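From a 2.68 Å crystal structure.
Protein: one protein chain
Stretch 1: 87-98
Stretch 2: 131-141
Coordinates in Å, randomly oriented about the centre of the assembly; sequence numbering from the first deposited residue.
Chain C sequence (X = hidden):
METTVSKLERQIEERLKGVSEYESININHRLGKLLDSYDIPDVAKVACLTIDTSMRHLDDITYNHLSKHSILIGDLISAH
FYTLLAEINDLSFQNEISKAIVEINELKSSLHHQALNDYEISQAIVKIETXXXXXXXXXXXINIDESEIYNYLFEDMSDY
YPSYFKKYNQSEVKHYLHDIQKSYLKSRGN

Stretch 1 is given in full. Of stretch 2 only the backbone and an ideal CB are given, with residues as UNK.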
ATOM      1  N   GLU C  87     -13.573  -8.464   8.964  1.00 77.75           N
ATOM      2  CA  GLU C  87     -14.480  -9.484   9.495  1.00 79.44           C
ATOM      3  C   GLU C  87     -15.106  -9.072  10.832  1.00 80.05           C
ATOM      4  O   GLU C  87     -16.171  -9.583  11.187  1.00 80.80           O
ATOM      5  CB  GLU C  87     -13.800 -10.861   9.613  1.00 79.16           C
ATOM      6  CG  GLU C  87     -12.531 -10.917  10.411  1.00 79.85           C
ATOM      7  CD  GLU C  87     -11.649 -12.104  10.013  1.00 82.64           C
ATOM      8  OE1 GLU C  87     -11.176 -12.128   8.837  1.00 82.89           O
ATOM      9  OE2 GLU C  87     -11.426 -13.006  10.867  1.00 81.80           O
ATOM     10  N   ILE C  88     -14.463  -8.144  11.554  1.00 79.39           N
ATOM     11  CA  ILE C  88     -14.996  -7.644  12.823  1.00 79.05           C
ATOM     12  C   ILE C  88     -16.304  -6.862  12.584  1.00 79.93           C
ATOM     13  O   ILE C  88     -17.101  -6.640  13.493  1.00 80.52           O
ATOM     14  CB  ILE C  88     -13.965  -6.753  13.549  1.00 77.36           C
ATOM     15  CG1 ILE C  88     -12.820  -7.621  14.069  1.00 77.38           C
ATOM     16  CG2 ILE C  88     -14.616  -6.024  14.703  1.00 77.54           C
ATOM     17  CD1 ILE C  88     -11.805  -6.892  14.933  1.00 75.88           C
ATOM     18  N   ASN C  89     -16.510  -6.433  11.349  1.00 81.16           N
ATOM     19  CA  ASN C  89     -17.731  -5.746  10.958  1.00 82.22           C
ATOM     20  C   ASN C  89     -18.178  -4.547  11.787  1.00 82.42           C
ATOM     21  O   ASN C  89     -19.093  -3.828  11.376  1.00 82.98           O
ATOM     22  CB  ASN C  89     -18.864  -6.762  10.905  1.00 83.45           C
ATOM     23  CG  ASN C  89     -19.892  -6.432   9.849  1.00 84.37           C
ATOM     24  OD1 ASN C  89     -20.361  -5.290   9.733  1.00 83.28           O
ATOM     25  ND2 ASN C  89     -20.260  -7.441   9.072  1.00 85.25           N
ATOM     26  N   ASP C  90     -17.575  -4.340  12.954  1.00 82.82           N
ATOM     27  CA  ASP C  90     -17.921  -3.182  13.783  1.00 83.52           C
ATOM     28  C   ASP C  90     -17.291  -1.966  13.107  1.00 83.67           C
ATOM     29  O   ASP C  90     -16.110  -1.675  13.304  1.00 84.86           O
ATOM     30  CB  ASP C  90     -17.339  -3.315  15.189  1.00 84.01           C
ATOM     31  CG  ASP C  90     -17.563  -2.065  16.035  1.00 84.56           C
ATOM     32  OD1 ASP C  90     -17.652  -0.949  15.461  1.00 83.65           O
ATOM     33  OD2 ASP C  90     -17.635  -2.199  17.277  1.00 84.51           O
ATOM     34  N   LEU C  91     -18.075  -1.250  12.321  1.00 83.38           N
ATOM     35  CA  LEU C  91     -17.540  -0.107  11.608  1.00 83.73           C
ATOM     36  C   LEU C  91     -16.978   1.028  12.472  1.00 83.45           C
ATOM     37  O   LEU C  91     -15.908   1.551  12.164  1.00 84.57           O
ATOM     38  CB  LEU C  91     -18.592   0.426  10.637  1.00 83.34           C
ATOM     39  CG  LEU C  91     -18.028   1.417   9.636  1.00 82.31           C
ATOM     40  CD1 LEU C  91     -18.941   1.480   8.424  1.00 82.74           C
ATOM     41  CD2 LEU C  91     -17.891   2.769  10.306  1.00 81.70           C
ATOM     42  N   SER C  92     -17.675   1.416  13.537  1.00 82.71           N
ATOM     43  CA  SER C  92     -17.181   2.499  14.397  1.00 81.27           C
ATOM     44  C   SER C  92     -15.827   2.205  15.019  1.00 79.88           C
ATOM     45  O   SER C  92     -15.060   3.130  15.292  1.00 80.09           O
ATOM     46  CB  SER C  92     -18.174   2.817  15.518  1.00 80.69           C
ATOM     47  OG  SER C  92     -18.914   3.982  15.197  1.00 82.53           O
ATOM     48  N   PHE C  93     -15.547   0.924  15.258  1.00 78.15           N
ATOM     49  CA  PHE C  93     -14.283   0.502  15.845  1.00 76.31           C
ATOM     50  C   PHE C  93     -13.149   0.819  14.890  1.00 76.89           C
ATOM     51  O   PHE C  93     -12.031   1.107  15.323  1.00 75.59           O
ATOM     52  CB  PHE C  93     -14.312  -0.996  16.139  1.00 75.24           C
ATOM     53  CG  PHE C  93     -12.978  -1.572  16.524  1.00 72.98           C
ATOM     54  CD1 PHE C  93     -12.181  -0.946  17.475  1.00 73.40           C
ATOM     55  CD2 PHE C  93     -12.532  -2.754  15.955  1.00 72.17           C
ATOM     56  CE1 PHE C  93     -10.952  -1.493  17.858  1.00 72.77           C
ATOM     57  CE2 PHE C  93     -11.314  -3.313  16.322  1.00 71.82           C
ATOM     58  CZ  PHE C  93     -10.518  -2.681  17.279  1.00 72.85           C
ATOM     59  N   GLN C  94     -13.449   0.770  13.590  1.00 77.35           N
ATOM     60  CA  GLN C  94     -12.451   1.063  12.570  1.00 78.34           C
ATOM     61  C   GLN C  94     -12.052   2.546  12.517  1.00 78.38           C
ATOM     62  O   GLN C  94     -10.977   2.881  12.008  1.00 78.53           O
ATOM     63  CB  GLN C  94     -12.927   0.630  11.188  1.00 77.51           C
ATOM     64  CG  GLN C  94     -11.778   0.645  10.187  1.00 79.85           C
ATOM     65  CD  GLN C  94     -12.235   0.673   8.748  1.00 81.29           C
ATOM     66  OE1 GLN C  94     -12.781   1.677   8.277  1.00 81.35           O
ATOM     67  NE2 GLN C  94     -12.015  -0.430   8.034  1.00 80.88           N
ATOM     68  N   ASN C  95     -12.925   3.413  13.031  1.00 78.31           N
ATOM     69  CA  ASN C  95     -12.695   4.858  13.079  1.00 78.52           C
ATOM     70  C   ASN C  95     -11.739   5.055  14.236  1.00 78.74           C
ATOM     71  O   ASN C  95     -10.564   5.390  14.042  1.00 79.18           O
ATOM     72  CB  ASN C  95     -14.027   5.593  13.342  1.00 79.64           C
ATOM     73  CG  ASN C  95     -13.893   7.146  13.369  1.00 80.60           C
ATOM     74  OD1 ASN C  95     -14.019   7.761  14.430  1.00 80.98           O
ATOM     75  ND2 ASN C  95     -13.669   7.770  12.203  1.00 79.25           N
ATOM     76  N   GLU C  96     -12.245   4.814  15.441  1.00 78.37           N
ATOM     77  CA  GLU C  96     -11.454   4.939  16.664  1.00 78.45           C
ATOM     78  C   GLU C  96     -10.055   4.355  16.512  1.00 75.69           C
ATOM     79  O   GLU C  96      -9.064   4.961  16.913  1.00 75.74           O
ATOM     80  CB  GLU C  96     -12.154   4.208  17.809  1.00 81.62           C
ATOM     81  CG  GLU C  96     -13.466   4.819  18.239  1.00 86.68           C
ATOM     82  CD  GLU C  96     -13.253   6.032  19.135  1.00 91.25           C
ATOM     83  OE1 GLU C  96     -12.768   7.075  18.615  1.00 93.69           O
ATOM     84  OE2 GLU C  96     -13.556   5.937  20.360  1.00 92.17           O
ATOM     85  N   ILE C  97      -9.988   3.165  15.928  1.00 73.44           N
ATOM     86  CA  ILE C  97      -8.724   2.471  15.756  1.00 69.97           C
ATOM     87  C   ILE C  97      -7.790   3.113  14.721  1.00 68.61           C
ATOM     88  O   ILE C  97      -6.581   3.193  14.957  1.00 66.70           O
ATOM     89  CB  ILE C  97      -8.987   0.952  15.475  1.00 68.11           C
ATOM     90  CG1 ILE C  97      -8.418   0.115  16.622  1.00 68.97           C
ATOM     91  CG2 ILE C  97      -8.371   0.513  14.180  1.00 67.85           C
ATOM     92  CD1 ILE C  97      -6.905   0.180  16.755  1.00 69.15           C
ATOM     93  N   SER C  98      -8.324   3.592  13.596  1.00 67.16           N
ATOM     94  CA  SER C  98      -7.436   4.209  12.613  1.00 66.69           C
ATOM     95  C   SER C  98      -7.102   5.607  13.065  1.00 65.87           C
ATOM     96  O   SER C  98      -6.100   6.171  12.640  1.00 66.00           O
ATOM     97  CB  SER C  98      -8.023   4.217  11.191  1.00 66.35           C
ATOM     98  OG  SER C  98      -9.256   4.895  11.101  1.00 69.33           O
ATOM     99  N   UNK C 131      -2.356   2.842  23.788  1.00 63.41           N
ATOM    100  CA  UNK C 131      -3.408   3.232  22.855  1.00 63.85           C
ATOM    101  C   UNK C 131      -4.091   2.095  22.122  1.00 66.45           C
ATOM    102  O   UNK C 131      -5.314   2.009  22.167  1.00 69.46           O
ATOM    103  CB  UNK C 131      -2.823   4.193  21.818  1.00 63.85           C
ATOM    104  N   UNK C 132      -3.356   1.209  21.455  1.00 66.64           N
ATOM    105  CA  UNK C 132      -4.062   0.138  20.763  1.00 69.05           C
ATOM    106  C   UNK C 132      -4.857  -0.749  21.697  1.00 70.59           C
ATOM    107  O   UNK C 132      -6.023  -1.002  21.448  1.00 71.21           O
ATOM    108  CB  UNK C 132      -3.067  -0.718  19.976  1.00 69.05           C
ATOM    109  N   UNK C 133      -4.239  -1.255  22.772  1.00 71.71           N
ATOM    110  CA  UNK C 133      -5.052  -2.100  23.654  1.00 72.89           C
ATOM    111  C   UNK C 133      -6.122  -1.296  24.390  1.00 74.62           C
ATOM    112  O   UNK C 133      -7.256  -1.753  24.520  1.00 75.17           O
ATOM    113  CB  UNK C 133      -4.157  -2.816  24.668  1.00 72.89           C
ATOM    114  N   UNK C 134      -5.773  -0.094  24.847  1.00 75.95           N
ATOM    115  CA  UNK C 134      -6.728   0.757  25.555  1.00 76.61           C
ATOM    116  C   UNK C 134      -8.024   0.878  24.788  1.00 76.23           C
ATOM    117  O   UNK C 134      -9.084   0.620  25.348  1.00 77.57           O
ATOM    118  CB  UNK C 134      -6.135   2.146  25.798  1.00 76.61           C
ATOM    119  N   UNK C 135      -7.952   1.267  23.517  1.00 74.98           N
ATOM    120  CA  UNK C 135      -9.169   1.432  22.723  1.00 74.73           C
ATOM    121  C   UNK C 135      -9.764   0.099  22.236  1.00 76.04           C
ATOM    122  O   UNK C 135     -10.951   0.028  21.931  1.00 76.60           O
ATOM    123  CB  UNK C 135      -8.871   2.327  21.518  1.00 74.73           C
ATOM    124  N   UNK C 136      -8.968  -0.962  22.160  1.00 77.16           N
ATOM    125  CA  UNK C 136      -9.534  -2.225  21.709  1.00 79.26           C
ATOM    126  C   UNK C 136     -10.403  -2.772  22.836  1.00 81.07           C
ATOM    127  O   UNK C 136     -11.577  -3.085  22.619  1.00 81.40           O
ATOM    128  CB  UNK C 136      -8.441  -3.220  21.313  1.00 79.26           C
ATOM    129  N   UNK C 137      -9.825  -2.874  24.034  1.00 82.37           N
ATOM    130  CA  UNK C 137     -10.535  -3.367  25.222  1.00 83.52           C
ATOM    131  C   UNK C 137     -11.727  -2.455  25.568  1.00 85.56           C
ATOM    132  O   UNK C 137     -12.864  -2.918  25.696  1.00 86.13           O
ATOM    133  CB  UNK C 137      -9.577  -3.457  26.412  1.00 83.52           C
ATOM    134  N   UNK C 138     -11.470  -1.157  25.701  1.00 87.32           N
ATOM    135  CA  UNK C 138     -12.518  -0.197  26.052  1.00 89.10           C
ATOM    136  C   UNK C 138     -13.568   0.091  24.973  1.00 90.38           C
ATOM    137  O   UNK C 138     -14.156   1.173  24.933  1.00 89.90           O
ATOM    138  CB  UNK C 138     -11.853   1.125  26.441  1.00 89.10           C
ATOM    139  N   UNK C 139     -13.812  -0.876  24.102  1.00 92.68           N
ATOM    140  CA  UNK C 139     -14.806  -0.700  23.054  1.00 95.81           C
ATOM    141  C   UNK C 139     -15.746  -1.886  23.057  1.00 98.70           C
ATOM    142  O   UNK C 139     -16.892  -1.789  22.622  1.00 97.87           O
ATOM    143  CB  UNK C 139     -14.144  -0.536  21.685  1.00 95.81           C
ATOM    144  N   UNK C 140     -15.234  -3.002  23.568  1.00102.93           N
ATOM    145  CA  UNK C 140     -15.965  -4.261  23.643  1.00107.14           C
ATOM    146  C   UNK C 140     -16.313  -4.654  25.085  1.00109.65           C
ATOM    147  O   UNK C 140     -17.414  -5.136  25.354  1.00109.79           O
ATOM    148  CB  UNK C 140     -15.144  -5.373  22.988  1.00107.14           C
ATOM    149  N   UNK C 141     -15.364  -4.460  26.000  1.00112.65           N
ATOM    150  CA  UNK C 141     -15.590  -4.780  27.402  1.00115.82           C
ATOM    151  C   UNK C 141     -15.831  -3.507  28.195  1.00118.58           C
ATOM    152  O   UNK C 141     -14.942  -3.039  28.896  1.00117.62           O
ATOM    153  CB  UNK C 141     -14.404  -5.555  27.980  1.00115.82           C
TER

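The two helices run nearly antiparallel, their axes approaching to 10.0 Å at 157°, so rising numbers in stretch 2 meet falling numbers in stretch 1. Position 135 lies beside Ile-97 and position 139 beside Phe-93; these two set the register.

At position 131 the ideal CB finds nothing of stretch 1 within 5.5 Å, so the contact leaves the choice to the rest of the fold. The residue is Leu-131, which does not touch stretch 1.

Position 132 points its CB sideways, and that atom lies 5.1 Å from Ile-97 CD1. A small residue would stop short; a long apolar one, leucine, methionine or an aromatic, could reach the isoleucine tip. It is Phe-132, rotamer m, and the end of its ring comes nearer than its CB direction suggests, with CD1 3.9 Å from Ile-97 CD1.

Positions 133 and 134 ask little of this contact. The CB of 133 points away, and its nitrogen makes no bond to the preceding turn, so a proline is tolerated; Pro-133 is there. At 134 the CB is out of reach and many residues would fit; Tyr-134 bonds through its hydroxyl elsewhere in the structure.

Position 135 points toward stretch 1, its ideal CB 5.3 Å from Glu-96 CB and 5.4 Å from Ile-97 CG1, with the Phe-93 ring close by. The surroundings are mostly carbon, favouring isoleucine, leucine, valine or methionine. The residue is Ile-135, whose CD1 lies 3.5 Å from Ile-97 CG1 and 3.4 Å from Phe-93 CE1, meeting that ring at its edge. Its chi1 of 98° lies between wells.

Position 136 looks sideways, with its ideal CB already 4.6 Å from Phe-93 CZ. Alanine, valine or threonine would suit such a short gap. It is Thr-136, which sets its methyl CG2 3.8 Å from Phe-93 CZ.

Positions 137 and 138 are out of reach, so stretch 1 does not choose between candidates. Leu-137 makes no contact across, and Ser-138 turns its OG back to the carbonyl O of Tyr-134.

Position 139 points toward stretch 1, its ideal CB 4.7 Å from Phe-93 CD1. Farther out waits the carboxylate of Asp-90, whose OD1 caps the helix by accepting from Phe-93 N at 2.8 Å, while OD2 remains available. A donor with reach is wanted: histidine, lysine, arginine or glutamine. His-139 answers, giving NE2 to Asp-90 OD2 in a very short 2.4 Å hydrogen bond. Its ring also lies near parallel to that of Phe-93, but slid apart so that they barely overlap.

Position 140 starts sideways, its CB beyond 5.5 Å from stretch 1, yet a large side chain could swing back to the open face of Phe-93. An aromatic or a long aliphatic fits. Phe-140, rotamer m, brings its edge to that face, CZ 3.9 Å from Phe-93 CD2, and completes the hole around Phe-93.

Position 141 is out of reach, with room for a CB. Gly-141 is therefore not demanded by this contact.

Stretch 2 131-141: LFPYITLSHFG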
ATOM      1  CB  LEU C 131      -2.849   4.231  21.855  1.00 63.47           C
ATOM      2  CG  LEU C 131      -3.820   5.201  21.177  1.00 64.78           C
ATOM      3  CD1 LEU C 131      -4.703   5.885  22.229  1.00 63.95           C
ATOM      4  CD2 LEU C 131      -3.020   6.241  20.368  1.00 62.17           C
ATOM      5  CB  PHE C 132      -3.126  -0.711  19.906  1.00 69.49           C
ATOM      6  CG  PHE C 132      -2.571   0.029  18.726  1.00 69.71           C
ATOM      7  CD1 PHE C 132      -3.322   1.037  18.114  1.00 67.53           C
ATOM      8  CD2 PHE C 132      -1.286  -0.244  18.253  1.00 68.92           C
ATOM      9  CE1 PHE C 132      -2.804   1.766  17.063  1.00 68.24           C
ATOM     10  CE2 PHE C 132      -0.763   0.482  17.195  1.00 69.64           C
ATOM     11  CZ  PHE C 132      -1.527   1.494  16.600  1.00 69.47           C
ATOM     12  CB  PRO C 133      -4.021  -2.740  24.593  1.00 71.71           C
ATOM     13  CG  PRO C 133      -2.839  -1.840  24.513  1.00 72.54           C
ATOM     14  CD  PRO C 133      -2.806  -1.393  23.075  1.00 72.80           C
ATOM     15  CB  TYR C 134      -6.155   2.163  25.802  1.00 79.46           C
ATOM     16  CG  TYR C 134      -7.176   3.192  26.294  1.00 81.83           C
ATOM     17  CD1 TYR C 134      -8.108   3.757  25.419  1.00 82.99           C
ATOM     18  CD2 TYR C 134      -7.222   3.584  27.635  1.00 83.29           C
ATOM     19  CE1 TYR C 134      -9.059   4.680  25.864  1.00 84.52           C
ATOM     20  CE2 TYR C 134      -8.176   4.514  28.092  1.00 84.17           C
ATOM     21  CZ  TYR C 134      -9.091   5.052  27.196  1.00 84.84           C
ATOM     22  OH  TYR C 134     -10.051   5.944  27.622  1.00 85.16           O
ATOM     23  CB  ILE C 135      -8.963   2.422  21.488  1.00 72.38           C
ATOM     24  CG1 ILE C 135      -8.700   1.648  20.213  1.00 71.38           C
ATOM     25  CG2 ILE C 135      -7.788   3.339  21.696  1.00 69.64           C
ATOM     26  CD1 ILE C 135      -9.934   1.323  19.477  1.00 73.31           C
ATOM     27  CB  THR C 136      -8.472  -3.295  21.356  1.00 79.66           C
ATOM     28  OG1 THR C 136      -7.328  -2.695  20.738  1.00 79.60           O
ATOM     29  CG2 THR C 136      -9.068  -4.275  20.363  1.00 80.23           C
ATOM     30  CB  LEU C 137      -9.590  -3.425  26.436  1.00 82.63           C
ATOM     31  CG  LEU C 137      -8.256  -4.201  26.434  1.00 82.24           C
ATOM     32  CD1 LEU C 137      -7.412  -3.764  27.624  1.00 80.47           C
ATOM     33  CD2 LEU C 137      -8.493  -5.700  26.487  1.00 81.88           C
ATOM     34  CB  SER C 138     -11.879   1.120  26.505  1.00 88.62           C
ATOM     35  OG  SER C 138     -11.137   1.705  25.460  1.00 89.09           O
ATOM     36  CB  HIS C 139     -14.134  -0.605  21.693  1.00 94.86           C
ATOM     37  CG  HIS C 139     -15.099  -0.513  20.553  1.00 94.71           C
ATOM     38  ND1 HIS C 139     -15.713   0.667  20.190  1.00 95.00           N
ATOM     39  CD2 HIS C 139     -15.561  -1.457  19.700  1.00 93.91           C
ATOM     40  CE1 HIS C 139     -16.509   0.445  19.159  1.00 94.40           C
ATOM     41  NE2 HIS C 139     -16.435  -0.836  18.843  1.00 93.45           N
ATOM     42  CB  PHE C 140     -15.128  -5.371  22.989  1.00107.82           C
ATOM     43  CG  PHE C 140     -14.819  -5.128  21.532  1.00108.09           C
ATOM     44  CD1 PHE C 140     -15.828  -5.200  20.570  1.00108.33           C
ATOM     45  CD2 PHE C 140     -13.524  -4.822  21.124  1.00107.72           C
ATOM     46  CE1 PHE C 140     -15.553  -4.972  19.227  1.00108.40           C
ATOM     47  CE2 PHE C 140     -13.237  -4.591  19.787  1.00108.28           C
ATOM     48  CZ  PHE C 140     -14.255  -4.666  18.834  1.00108.76           C
TER
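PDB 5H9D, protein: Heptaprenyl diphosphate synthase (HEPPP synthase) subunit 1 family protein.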